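Local atomic coordinates of alpha-1,2-mannosidase (Bacteroides thetaiotaomicron, PDB entry 2WW2), a protein that hydrolyses alpha-linked mannosides with inversion of anomeric configuration, as a calcium-dependent alpha-mannosidase of glycoside hydrolase family 92. Residues T286-S289 with C290-R293; W332-F335 with R336-P340; G583-P586 with V587-A590; D625-N628 with G629-S632. All blocks are in the same frame, centred on the assembly; numbering follows the deposited sequence.

Contact 1: T286-S289 with C290-R293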
ATOM      1  N   THR A 286      25.761  14.594  11.050  1.00  7.25           N
ATOM      2  CA  THR A 286      25.322  13.748   9.931  1.00  7.61           C
ATOM      3  C   THR A 286      26.378  13.780   8.845  1.00  7.18           C
ATOM      4  O   THR A 286      26.821  12.742   8.364  1.00  7.32           O
ATOM      5  CB  THR A 286      23.959  14.213   9.389  1.00  8.01           C
ATOM      6  OG1 THR A 286      23.016  14.241  10.471  1.00  7.59           O
ATOM      7  CG2 THR A 286      23.441  13.232   8.316  1.00  7.93           C
ATOM      8  N   PHE A 287      26.802  14.987   8.486  1.00  7.02           N
ATOM      9  CA  PHE A 287      27.794  15.187   7.429  1.00  6.63           C
ATOM     10  C   PHE A 287      29.122  14.467   7.708  1.00  7.06           C
ATOM     11  O   PHE A 287      29.632  13.735   6.858  1.00  6.63           O
ATOM     12  CB  PHE A 287      28.050  16.692   7.249  1.00  6.48           C
ATOM     13  CG  PHE A 287      29.008  17.023   6.132  1.00  7.72           C
ATOM     14  CD1 PHE A 287      28.595  16.954   4.794  1.00  8.17           C
ATOM     15  CD2 PHE A 287      30.315  17.404   6.410  1.00  7.43           C
ATOM     16  CE1 PHE A 287      29.477  17.261   3.768  1.00  9.08           C
ATOM     17  CE2 PHE A 287      31.203  17.716   5.392  1.00  9.08           C
ATOM     18  CZ  PHE A 287      30.788  17.642   4.064  1.00 10.10           C
ATOM     19  N   TYR A 288      29.705  14.696   8.885  1.00  6.55           N
ATOM     20  CA  TYR A 288      31.005  14.095   9.169  1.00  7.11           C
ATOM     21  C   TYR A 288      30.923  12.603   9.433  1.00  6.81           C
ATOM     22  O   TYR A 288      31.856  11.883   9.135  1.00  6.74           O
ATOM     23  CB  TYR A 288      31.741  14.870  10.287  1.00  6.79           C
ATOM     24  CG  TYR A 288      32.253  16.172   9.704  1.00  6.71           C
ATOM     25  CD1 TYR A 288      33.265  16.152   8.740  1.00  6.48           C
ATOM     26  CD2 TYR A 288      31.684  17.399  10.050  1.00  7.06           C
ATOM     27  CE1 TYR A 288      33.730  17.325   8.150  1.00  7.73           C
ATOM     28  CE2 TYR A 288      32.134  18.579   9.458  1.00  7.40           C
ATOM     29  CZ  TYR A 288      33.164  18.525   8.509  1.00  7.21           C
ATOM     30  OH  TYR A 288      33.630  19.680   7.905  1.00  6.94           O
ATOM     31  N   SER A 289      29.809  12.138   9.981  1.00  7.51           N
ATOM     32  CA  SER A 289      29.594  10.683  10.090  1.00  7.38           C
ATOM     33  C   SER A 289      29.541  10.027   8.716  1.00  7.77           C
ATOM     34  O   SER A 289      30.184   8.999   8.496  1.00  7.39           O
ATOM     35  CB  SER A 289      28.316  10.390  10.868  1.00  8.05           C
ATOM     36  OG  SER A 289      28.407  10.884  12.210  1.00  9.47           O
ATOM     37  N   CYS A 290      28.787  10.619   7.788  1.00  7.17           N
ATOM     38  CA  CYS A 290      28.753  10.092   6.415  1.00  7.87           C
ATOM     39  C   CYS A 290      30.130  10.146   5.778  1.00  7.75           C
ATOM     40  O   CYS A 290      30.514   9.223   5.050  1.00  8.39           O
ATOM     41  CB  CYS A 290      27.735  10.866   5.548  1.00  7.49           C
ATOM     42  SG  CYS A 290      26.022  10.554   6.001  1.00 10.52           S
ATOM     43  N   LEU A 291      30.884  11.220   6.038  1.00  7.58           N
ATOM     44  CA  LEU A 291      32.209  11.334   5.437  1.00  7.43           C
ATOM     45  C   LEU A 291      33.133  10.254   6.023  1.00  7.82           C
ATOM     46  O   LEU A 291      33.874   9.587   5.293  1.00  7.98           O
ATOM     47  CB  LEU A 291      32.803  12.751   5.627  1.00  6.65           C
ATOM     48  CG  LEU A 291      34.174  13.060   4.989  1.00  8.38           C
ATOM     49  CD1 LEU A 291      34.190  12.734   3.457  1.00  7.57           C
ATOM     50  CD2 LEU A 291      34.608  14.497   5.251  1.00  6.41           C
ATOM     51  N   TYR A 292      33.093  10.077   7.343  1.00  7.59           N
ATOM     52  CA  TYR A 292      33.878   8.999   7.969  1.00  8.44           C
ATOM     53  C   TYR A 292      33.589   7.655   7.310  1.00  9.36           C
ATOM     54  O   TYR A 292      34.516   6.912   6.953  1.00  9.08           O
ATOM     55  CB  TYR A 292      33.568   8.949   9.475  1.00  7.92           C
ATOM     56  CG  TYR A 292      33.558   7.582  10.113  1.00  8.27           C
ATOM     57  CD1 TYR A 292      34.744   6.990  10.553  1.00  9.64           C
ATOM     58  CD2 TYR A 292      32.359   6.903  10.335  1.00  8.69           C
ATOM     59  CE1 TYR A 292      34.741   5.728  11.173  1.00  9.08           C
ATOM     60  CE2 TYR A 292      32.344   5.641  10.958  1.00  9.76           C
ATOM     61  CZ  TYR A 292      33.539   5.073  11.380  1.00  8.86           C
ATOM     62  OH  TYR A 292      33.530   3.835  11.984  1.00  9.27           O
ATOM     63  N   ARG A 293      32.304   7.361   7.120  1.00 10.02           N
ATOM     64  CA  ARG A 293      31.894   6.086   6.544  1.00 11.97           C
ATOM     65  C   ARG A 293      32.473   5.974   5.141  1.00 12.04           C
ATOM     66  O   ARG A 293      32.879   4.903   4.696  1.00 11.54           O
ATOM     67  CB  ARG A 293      30.353   5.972   6.533  1.00 12.79           C
ATOM     68  CG  ARG A 293      29.809   4.575   6.246  1.00 18.17           C
ATOM     69  CD  ARG A 293      28.265   4.503   6.303  1.00 22.39           C
ATOM     70  NE  ARG A 293      27.774   3.167   5.954  1.00 26.95           N
ATOM     71  CZ  ARG A 293      27.005   2.412   6.741  1.00 28.07           C
ATOM     72  NH1 ARG A 293      26.613   1.214   6.329  1.00 28.08           N
ATOM     73  NH2 ARG A 293      26.610   2.858   7.934  1.00 26.34           N
TER
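Two different first torsions bring Tyr288 and Leu291 alongside each other, both heading outward in one direction: the tyrosine CG lies beside its backbone N (chi1 -74°), while the leucine CG swings opposite its own N (chi1 -177°). They sit one turn apart on the alpha-helix 281-294, within the catalytic domain of the family. Leu291 CD2 meets the ring obliquely, 4.1 Å from Tyr288 CD1, a purely apolar touch. The backbone beneath is a textbook i to i+4 ladder. Cys290 N donates to Thr286 O at 3.0 Å, Leu291 N to Phe287 O at 2.9 Å, Tyr292 N to Tyr288 O at 2.8 Å and Arg293 N to Ser289 O at 3.0 Å. With the carbonyls and amides paired in this way, the side chains are left to deal with the surroundings. The phenol of Tyr288 hydrogen-bonds to both Val274 O and Ala276 N of strand 274-277, and its ring stacks with Phe7. Phe287 and Cys290 lean instead on helix 632-640, and Tyr292 OH reaches Ala31 O. The helix is thus buried between several elements, its side chains fanning out to each in turn. Phe287 also approaches Tyr288 along the chain, CD2 lying over the centre of the tyrosine ring. Further on, the Tyr292 ring turns its edge to the backbone, putting CD2 in plane with Ser289 O at 3.5 Å.

Contact 2: W332-F335 with R336-P340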
ATOM      1  N   TRP A 332      29.873  -1.752  -8.176  1.00  8.82           N
ATOM      2  CA  TRP A 332      28.488  -1.518  -8.584  1.00  9.44           C
ATOM      3  C   TRP A 332      27.869  -0.455  -7.693  1.00  9.89           C
ATOM      4  O   TRP A 332      27.043   0.359  -8.119  1.00 10.27           O
ATOM      5  CB  TRP A 332      27.658  -2.812  -8.506  1.00  9.30           C
ATOM      6  CG  TRP A 332      26.236  -2.598  -8.911  1.00  9.72           C
ATOM      7  CD1 TRP A 332      25.754  -2.406 -10.184  1.00  8.44           C
ATOM      8  CD2 TRP A 332      25.109  -2.512  -8.038  1.00 10.19           C
ATOM      9  NE1 TRP A 332      24.387  -2.238 -10.153  1.00  8.83           N
ATOM     10  CE2 TRP A 332      23.965  -2.296  -8.848  1.00 10.79           C
ATOM     11  CE3 TRP A 332      24.952  -2.603  -6.646  1.00 12.75           C
ATOM     12  CZ2 TRP A 332      22.675  -2.168  -8.307  1.00 12.52           C
ATOM     13  CZ3 TRP A 332      23.673  -2.469  -6.109  1.00 13.54           C
ATOM     14  CH2 TRP A 332      22.551  -2.255  -6.936  1.00 14.27           C
ATOM     15  N   ASP A 333      28.277  -0.450  -6.440  1.00 10.17           N
ATOM     16  CA  ASP A 333      27.807   0.574  -5.496  0.50  9.92           C
ATOM     17  C   ASP A 333      28.701   1.806  -5.514  1.00 10.26           C
ATOM     18  O   ASP A 333      28.221   2.958  -5.609  1.00 10.60           O
ATOM     19  CB  ASP A 333      27.794   0.037  -4.066  0.50 10.23           C
ATOM     20  CG  ASP A 333      26.483  -0.626  -3.699  0.50  9.91           C
ATOM     21  OD1 ASP A 333      25.403  -0.042  -3.945  0.50 12.27           O
ATOM     22  OD2 ASP A 333      26.541  -1.725  -3.145  0.50 10.73           O
ATOM     23  N   THR A 334      30.001   1.579  -5.396  1.00  8.95           N
ATOM     24  CA  THR A 334      30.918   2.686  -5.077  1.00  8.97           C
ATOM     25  C   THR A 334      31.357   3.560  -6.274  1.00  8.24           C
ATOM     26  O   THR A 334      31.934   4.606  -6.070  1.00  7.85           O
ATOM     27  CB  THR A 334      32.156   2.177  -4.302  1.00  8.59           C
ATOM     28  OG1 THR A 334      32.886   1.252  -5.128  1.00  8.72           O
ATOM     29  CG2 THR A 334      31.719   1.490  -2.990  1.00  8.64           C
ATOM     30  N   PHE A 335      31.082   3.146  -7.515  1.00  8.62           N
ATOM     31  CA  PHE A 335      31.460   4.001  -8.657  1.00  8.57           C
ATOM     32  C   PHE A 335      30.630   5.285  -8.695  1.00  8.91           C
ATOM     33  O   PHE A 335      31.053   6.286  -9.267  1.00  9.27           O
ATOM     34  CB  PHE A 335      31.308   3.262 -10.000  1.00  8.45           C
ATOM     35  CG  PHE A 335      29.917   3.367 -10.618  1.00  9.32           C
ATOM     36  CD1 PHE A 335      29.545   4.488 -11.348  1.00  9.80           C
ATOM     37  CD2 PHE A 335      29.008   2.313 -10.517  1.00 10.84           C
ATOM     38  CE1 PHE A 335      28.265   4.575 -11.935  1.00  9.90           C
ATOM     39  CE2 PHE A 335      27.736   2.391 -11.118  1.00 11.18           C
ATOM     40  CZ  PHE A 335      27.369   3.530 -11.809  1.00 11.62           C
ATOM     41  N   ARG A 336      29.440   5.238  -8.113  1.00  9.08           N
ATOM     42  CA  ARG A 336      28.444   6.304  -8.281  1.00  9.17           C
ATOM     43  C   ARG A 336      28.859   7.610  -7.594  1.00  9.36           C
ATOM     44  O   ARG A 336      28.683   8.697  -8.163  1.00 10.21           O
ATOM     45  CB  ARG A 336      27.040   5.846  -7.797  1.00  8.83           C
ATOM     46  CG  ARG A 336      26.504   4.621  -8.594  1.00  9.67           C
ATOM     47  CD  ARG A 336      25.326   3.865  -7.958  1.00 10.51           C
ATOM     48  NE  ARG A 336      25.258   2.495  -8.496  1.00 11.49           N
ATOM     49  CZ  ARG A 336      24.607   2.149  -9.608  1.00 12.19           C
ATOM     50  NH1 ARG A 336      23.955   3.066 -10.308  1.00  9.70           N
ATOM     51  NH2 ARG A 336      24.614   0.883 -10.028  1.00 10.43           N
ATOM     52  N   ALA A 337      29.386   7.525  -6.379  1.00  8.87           N
ATOM     53  CA  ALA A 337      29.722   8.751  -5.650  1.00  8.64           C
ATOM     54  C   ALA A 337      30.962   8.624  -4.767  1.00  8.23           C
ATOM     55  O   ALA A 337      31.666   9.604  -4.542  1.00  8.06           O
ATOM     56  CB  ALA A 337      28.514   9.207  -4.796  1.00  8.04           C
ATOM     57  N   VAL A 338      31.207   7.433  -4.230  1.00  7.97           N
ATOM     58  CA  VAL A 338      32.344   7.232  -3.316  1.00  7.43           C
ATOM     59  C   VAL A 338      33.684   7.477  -4.048  1.00  7.53           C
ATOM     60  O   VAL A 338      34.514   8.290  -3.626  1.00  6.96           O
ATOM     61  CB  VAL A 338      32.317   5.802  -2.666  1.00  7.64           C
ATOM     62  CG1 VAL A 338      33.647   5.496  -1.988  1.00  7.75           C
ATOM     63  CG2 VAL A 338      31.153   5.686  -1.641  1.00  8.67           C
ATOM     64  N   HIS A 339      33.913   6.772  -5.145  1.00  7.42           N
ATOM     65  CA  HIS A 339      35.167   7.006  -5.867  1.00  8.09           C
ATOM     66  C   HIS A 339      35.250   8.392  -6.486  1.00  8.46           C
ATOM     67  O   HIS A 339      36.312   8.997  -6.470  1.00  9.84           O
ATOM     68  CB  HIS A 339      35.456   5.868  -6.849  1.00  8.25           C
ATOM     69  CG  HIS A 339      35.888   4.624  -6.148  1.00  9.10           C
ATOM     70  ND1 HIS A 339      37.179   4.446  -5.696  1.00  8.82           N
ATOM     71  CD2 HIS A 339      35.181   3.549  -5.717  1.00  9.10           C
ATOM     72  CE1 HIS A 339      37.265   3.285  -5.066  1.00 10.02           C
ATOM     73  NE2 HIS A 339      36.068   2.721  -5.067  1.00 10.20           N
ATOM     74  N   PRO A 340      34.126   8.912  -7.022  1.00  8.79           N
ATOM     75  CA  PRO A 340      34.195  10.307  -7.467  1.00  7.86           C
ATOM     76  C   PRO A 340      34.579  11.267  -6.350  1.00  7.80           C
ATOM     77  O   PRO A 340      35.316  12.224  -6.596  1.00  7.16           O
ATOM     78  CB  PRO A 340      32.784  10.585  -7.962  1.00  8.18           C
ATOM     79  CG  PRO A 340      32.356   9.198  -8.553  1.00  8.98           C
ATOM     80  CD  PRO A 340      32.937   8.209  -7.545  1.00  8.57           C
TER
HETATM   81  O   HOH W   1      28.807   5.346  -4.337  1.00 11.15           O
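Arg336 points its guanidinium NH2 at the indole face of Trp332, a cation-pi contact in which CZ of Arg336 stands 4.6 Å from the centroid of the Trp332 five-membered ring. The two planes are 76° apart, so the guanidinium does not lie flat on the indole. Its chain, extended from CG to NE, also crosses Phe335: CG of Arg336 makes a CH-pi contact over that ring, 3.6 Å from the Phe335 centroid, and Phe335 CE2 in turn lies over the guanidinium. The same group grips the backbone, NE of Arg336 donating to Trp332 O at 2.8 Å while NH2 of Arg336 adds a weak bond to Trp332 O at 3.1 Å. Here the chain turns from helix 331-334 into helix 338-345. Thr334 O accepts His339 N at 3.1 Å, an almost straight i to i+5 bond (176°), and water 1 bridges from Asp333 O, at 2.8 Å, to Val338 N, at 3.2 Å. Beside this turn Thr334 OG1 comes to the imidazole edge, 3.3 Å from His339 CD2; OG1 and His339 NE2 share Asn329 OD1 as a partner. Glu450 forms a salt bridge with NH2 of Arg336. Held by a carboxylate, a carbonyl and two rings at once, the buried guanidinium has its rotation fixed, and its positive charge is probably balanced by Glu450.

Contact 3: G583-P586 with V587-A590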
ATOM      1  N   GLY A 583      18.115   5.687  -2.016  1.00 18.14           N
ATOM      2  CA  GLY A 583      19.134   4.684  -1.770  1.00 17.78           C
ATOM      3  C   GLY A 583      19.164   3.637  -2.867  1.00 17.92           C
ATOM      4  O   GLY A 583      20.201   3.014  -3.105  1.00 18.04           O
ATOM      5  N   ASN A 584      18.030   3.429  -3.527  1.00 16.60           N
ATOM      6  CA  ASN A 584      17.993   2.453  -4.603  1.00 16.68           C
ATOM      7  C   ASN A 584      18.919   2.928  -5.722  1.00 16.13           C
ATOM      8  O   ASN A 584      18.781   4.043  -6.239  1.00 16.29           O
ATOM      9  CB  ASN A 584      16.563   2.195  -5.075  1.00 16.97           C
ATOM     10  CG  ASN A 584      16.458   0.989  -6.015  1.00 19.48           C
ATOM     11  OD1 ASN A 584      15.867  -0.049  -5.677  1.00 22.21           O
ATOM     12  ND2 ASN A 584      17.012   1.134  -7.203  1.00 22.69           N
ATOM     13  N   GLN A 585      19.890   2.090  -6.058  1.00 15.38           N
ATOM     14  CA  GLN A 585      21.035   2.518  -6.870  1.00 14.96           C
ATOM     15  C   GLN A 585      20.686   3.227  -8.190  1.00 14.00           C
ATOM     16  O   GLN A 585      21.175   4.331  -8.442  1.00 14.09           O
ATOM     17  CB  GLN A 585      22.005   1.339  -7.087  1.00 15.25           C
ATOM     18  CG  GLN A 585      22.879   0.996  -5.853  1.00 17.55           C
ATOM     19  CD  GLN A 585      22.124   0.225  -4.761  1.00 20.03           C
ATOM     20  OE1 GLN A 585      20.963  -0.142  -4.921  1.00 21.45           O
ATOM     21  NE2 GLN A 585      22.794  -0.023  -3.653  1.00 23.22           N
ATOM     22  N   PRO A 586      19.859   2.601  -9.047  1.00 13.30           N
ATOM     23  CA  PRO A 586      19.591   3.244 -10.326  1.00 13.45           C
ATOM     24  C   PRO A 586      18.834   4.577 -10.239  1.00 13.43           C
ATOM     25  O   PRO A 586      18.720   5.253 -11.255  1.00 13.70           O
ATOM     26  CB  PRO A 586      18.751   2.199 -11.080  1.00 13.44           C
ATOM     27  CG  PRO A 586      18.149   1.350  -9.989  1.00 13.28           C
ATOM     28  CD  PRO A 586      19.239   1.263  -8.968  1.00 13.23           C
ATOM     29  N   VAL A 587      18.295   4.941  -9.075  1.00 12.96           N
ATOM     30  CA  VAL A 587      17.683   6.270  -8.947  1.00 13.24           C
ATOM     31  C   VAL A 587      18.424   7.210  -7.988  1.00 13.08           C
ATOM     32  O   VAL A 587      17.921   8.286  -7.702  1.00 13.90           O
ATOM     33  CB  VAL A 587      16.173   6.227  -8.587  1.00 13.37           C
ATOM     34  CG1 VAL A 587      15.375   5.626  -9.732  1.00 13.89           C
ATOM     35  CG2 VAL A 587      15.948   5.476  -7.290  1.00 14.01           C
ATOM     36  N   GLN A 588      19.616   6.837  -7.521  1.00 13.03           N
ATOM     37  CA  GLN A 588      20.393   7.737  -6.640  1.00 14.40           C
ATOM     38  C   GLN A 588      20.631   9.127  -7.270  1.00 13.70           C
ATOM     39  O   GLN A 588      20.662  10.133  -6.576  1.00 14.06           O
ATOM     40  CB  GLN A 588      21.745   7.114  -6.267  1.00 14.70           C
ATOM     41  CG  GLN A 588      21.632   6.016  -5.214  1.00 17.59           C
ATOM     42  CD  GLN A 588      22.963   5.314  -4.932  1.00 18.59           C
ATOM     43  OE1 GLN A 588      24.021   5.727  -5.431  1.00 18.68           O
ATOM     44  NE2 GLN A 588      22.913   4.260  -4.123  1.00 17.25           N
ATOM     45  N   HIS A 589      20.805   9.162  -8.583  1.00 13.15           N
ATOM     46  CA  HIS A 589      21.069  10.414  -9.304  1.00 12.82           C
ATOM     47  C   HIS A 589      19.794  11.156  -9.706  1.00 12.44           C
ATOM     48  O   HIS A 589      19.857  12.287 -10.172  1.00 12.14           O
ATOM     49  CB  HIS A 589      21.835  10.100 -10.583  1.00 12.68           C
ATOM     50  CG  HIS A 589      20.988   9.437 -11.625  1.00 13.21           C
ATOM     51  ND1 HIS A 589      20.544   8.138 -11.507  1.00 16.38           N
ATOM     52  CD2 HIS A 589      20.465   9.908 -12.782  1.00 13.04           C
ATOM     53  CE1 HIS A 589      19.797   7.829 -12.555  1.00 14.49           C
ATOM     54  NE2 HIS A 589      19.731   8.888 -13.341  1.00 14.80           N
ATOM     55  N   ALA A 590      18.630  10.528  -9.531  1.00 11.93           N
ATOM     56  CA  ALA A 590      17.433  11.007 -10.241  1.00 11.44           C
ATOM     57  C   ALA A 590      16.961  12.404  -9.827  1.00 10.95           C
ATOM     58  O   ALA A 590      16.463  13.165 -10.657  1.00  9.91           O
ATOM     59  CB  ALA A 590      16.293   9.988 -10.138  1.00 10.89           C
TER
HETATM   60  O   HOH W   2      21.922   6.444  -9.928  1.00 30.55           O
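Hydrogen bonds dominate this run of turns, and the side chain of Gln588 supplies the longest reach of them, back to Gly583. With its chain extended beyond CG, Gln588 NE2 donates to Gly583 O at 3.2 Å. The bond is nearly straight at the hydrogen (170°) and lies in the plane of the glutamine amide, yet it arrives from above the glycine carbonyl plane, 46° out of it. Gly583 O also receives Gln630 NE2, so two amides share one carbonyl. In the backbone, Val587 N donates to Asn584 O at 3.0 Å and Gln588 N to Gln585 O at 3.1 Å, two successive i to i+3 bonds. A type I beta turn follows at once, closed by Ala590 N on Val587 O at 3.0 Å. Water forms a second class of link: water 2 donates to Gln585 O at 2.7 Å and hydrogen-bonds to His589 ND1 at 2.7 Å. The imidazole also turns an edge to Pro586, with CE1 of His589 in plane with Pro586 O at 3.1 Å. Packing is the third kind. Gln585 and Gln588 run side by side, Gln585 CG lying 3.7 Å from Gln588 NE2, and Val587 CG2 rests against Asn584 CB. All this lies in the loop between helices 565-577 and 600-613, where Pro586 leans on helix 519-522 and Gln588 O accepts Trp634 NE1 of helix 632-640.

Contact 4: D625-N628 with G629-S632. With NA (sodium ion), chain F.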
ATOM      1  N   ASP A 625      13.830   3.409   3.898  1.00 16.53           N
ATOM      2  CA  ASP A 625      13.649   1.955   3.957  1.00 17.61           C
ATOM      3  C   ASP A 625      14.641   1.250   3.026  1.00 17.67           C
ATOM      4  O   ASP A 625      15.060   0.121   3.275  1.00 17.39           O
ATOM      5  CB  ASP A 625      12.232   1.580   3.520  1.00 17.80           C
ATOM      6  CG  ASP A 625      11.201   1.843   4.600  1.00 20.33           C
ATOM      7  OD1 ASP A 625      11.580   1.984   5.798  1.00 20.35           O
ATOM      8  OD2 ASP A 625      10.006   1.906   4.240  1.00 22.49           O
ATOM      9  N   GLU A 626      15.017   1.935   1.960  1.00 17.55           N
ATOM     10  CA  GLU A 626      15.916   1.353   0.983  1.00 19.02           C
ATOM     11  C   GLU A 626      17.345   1.802   1.176  1.00 18.06           C
ATOM     12  O   GLU A 626      18.212   1.482   0.372  1.00 18.14           O
ATOM     13  CB  GLU A 626      15.501   1.834  -0.380  1.00 20.21           C
ATOM     14  CG  GLU A 626      15.779   0.888  -1.436  1.00 25.39           C
ATOM     15  CD  GLU A 626      14.525   0.209  -1.820  1.00 30.61           C
ATOM     16  OE1 GLU A 626      13.710  -0.022  -0.900  1.00 32.71           O
ATOM     17  OE2 GLU A 626      14.351  -0.053  -3.028  1.00 31.43           O
ATOM     18  N   ASP A 627      17.591   2.579   2.218  1.00 16.91           N
ATOM     19  CA  ASP A 627      18.927   3.118   2.450  1.00 16.64           C
ATOM     20  C   ASP A 627      19.583   2.365   3.589  1.00 16.29           C
ATOM     21  O   ASP A 627      19.169   2.471   4.753  1.00 15.35           O
ATOM     22  CB  ASP A 627      18.863   4.607   2.773  1.00 16.71           C
ATOM     23  CG  ASP A 627      20.246   5.268   2.798  1.00 18.13           C
ATOM     24  OD1 ASP A 627      21.284   4.552   2.718  1.00 18.21           O
ATOM     25  OD2 ASP A 627      20.287   6.512   2.908  1.00 17.80           O
ATOM     26  N   ASN A 628      20.592   1.580   3.236  1.00 15.50           N
ATOM     27  CA  ASN A 628      21.306   0.777   4.210  1.00 15.90           C
ATOM     28  C   ASN A 628      22.722   1.302   4.435  1.00 16.34           C
ATOM     29  O   ASN A 628      23.631   0.543   4.772  1.00 15.98           O
ATOM     30  CB  ASN A 628      21.323  -0.673   3.736  1.00 15.95           C
ATOM     31  CG  ASN A 628      19.914  -1.207   3.526  1.00 17.28           C
ATOM     32  OD1 ASN A 628      19.505  -1.553   2.393  1.00 17.80           O
ATOM     33  ND2 ASN A 628      19.136  -1.206   4.602  1.00 12.90           N
ATOM     34  N   GLY A 629      22.897   2.611   4.249  1.00 15.51           N
ATOM     35  CA  GLY A 629      24.196   3.229   4.492  1.00 15.70           C
ATOM     36  C   GLY A 629      24.915   3.602   3.210  1.00 15.40           C
ATOM     37  O   GLY A 629      25.851   4.400   3.246  1.00 15.63           O
ATOM     38  N   GLN A 630      24.451   3.057   2.077  1.00 15.44           N
ATOM     39  CA  GLN A 630      25.139   3.242   0.790  1.00 15.15           C
ATOM     40  C   GLN A 630      25.080   4.672   0.257  1.00 14.91           C
ATOM     41  O   GLN A 630      25.795   5.013  -0.677  1.00 15.06           O
ATOM     42  CB  GLN A 630      24.659   2.241  -0.278  1.00 15.31           C
ATOM     43  CG  GLN A 630      23.261   2.466  -0.864  1.00 15.66           C
ATOM     44  CD  GLN A 630      22.154   1.822  -0.033  1.00 17.34           C
ATOM     45  OE1 GLN A 630      22.373   1.415   1.118  1.00 16.77           O
ATOM     46  NE2 GLN A 630      20.951   1.734  -0.612  1.00 16.00           N
ATOM     47  N   THR A 631      24.256   5.514   0.871  1.00 13.81           N
ATOM     48  CA  THR A 631      24.135   6.886   0.430  1.00 13.23           C
ATOM     49  C   THR A 631      25.098   7.838   1.176  1.00 12.37           C
ATOM     50  O   THR A 631      24.949   9.037   1.082  1.00 11.99           O
ATOM     51  CB  THR A 631      22.705   7.404   0.599  1.00 13.58           C
ATOM     52  OG1 THR A 631      22.414   7.504   1.997  1.00 13.26           O
ATOM     53  CG2 THR A 631      21.697   6.458  -0.084  1.00 14.37           C
ATOM     54  N   SER A 632      26.083   7.309   1.896  1.00 12.13           N
ATOM     55  CA  SER A 632      27.025   8.180   2.633  1.00 11.90           C
ATOM     56  C   SER A 632      27.694   9.251   1.735  1.00 10.73           C
ATOM     57  O   SER A 632      27.676  10.428   2.050  1.00  9.63           O
ATOM     58  CB  SER A 632      28.077   7.345   3.383  1.00 12.72           C
ATOM     59  OG  SER A 632      28.976   6.696   2.471  1.00 17.63           O
TER
HETATM   60 NA    NA F 800      17.369   2.471   6.253  1.00 13.47          NA
HETATM   61  O   HOH W   3      16.825   0.199   5.334  1.00 15.76           O
HETATM   62  O   HOH W   4      15.402   2.723   7.616  1.00 12.17           O
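Asp627 is engaged through both side chain and backbone: its carboxylate accepts an unusually short hydrogen bond from Thr631, OG1 to OD2 at 2.5 Å, while its backbone O binds a sodium ion at 2.3 Å. The loop is built on an Asx turn, in which Asp627 OD1 accepts Gly629 N at 3.0 Å from above the carboxylate plane; a type I beta turn, Gly629 to Ser632, leads on into helix 632-640. Thr631 OG1 approaches OD2 on its syn side, and the hydroxyl also hydrogen-bonds to Tyr615 OH. Gln630 holds the other flank. Its chain turns back at chi1 (73°) and bends again at chi2, which lets one amide clamp two backbone positions: OE1 of Gln630 accepts Asn628 N at 2.8 Å, and NE2 of Gln630 donates to Glu626 O at 2.9 Å. The residues on either side of Asp627 are thereby held, which probably helps to fix the carbonyl that reaches the metal. Ser19, Tyr622 and Gly624 contribute backbone oxygens to the same site, and two waters complete six ligands. One of them, water 3, is 2.5 Å from the sodium ion and donates to Asp625 O at 2.7 Å.

All four contacts are local and lie in the catalytic domain; contacts 1, 2 and 3 are buried, whereas contact 4 is only partly so. Contact 1 is regular helix, bonded amide to carbonyl; contact 2 is the join between two helices, and contacts 3 and 4 are loops with turns, where side chains and waters take over part of that task. Charge on aromatic faces belongs to contact 2, metal binding to contact 4. Contacts 2, 3 and 4 form a chain: Asp333 OD1 probably hydrogen-bonds to Gln585 NE2 at 2.6 Å, and the carbonyl shared by two glutamines ties contact 3 to contact 4. Contact 1 joins contact 4 by packing, Arg293 and Cys290 against Ser632, while contacts 1 and 3 do not touch.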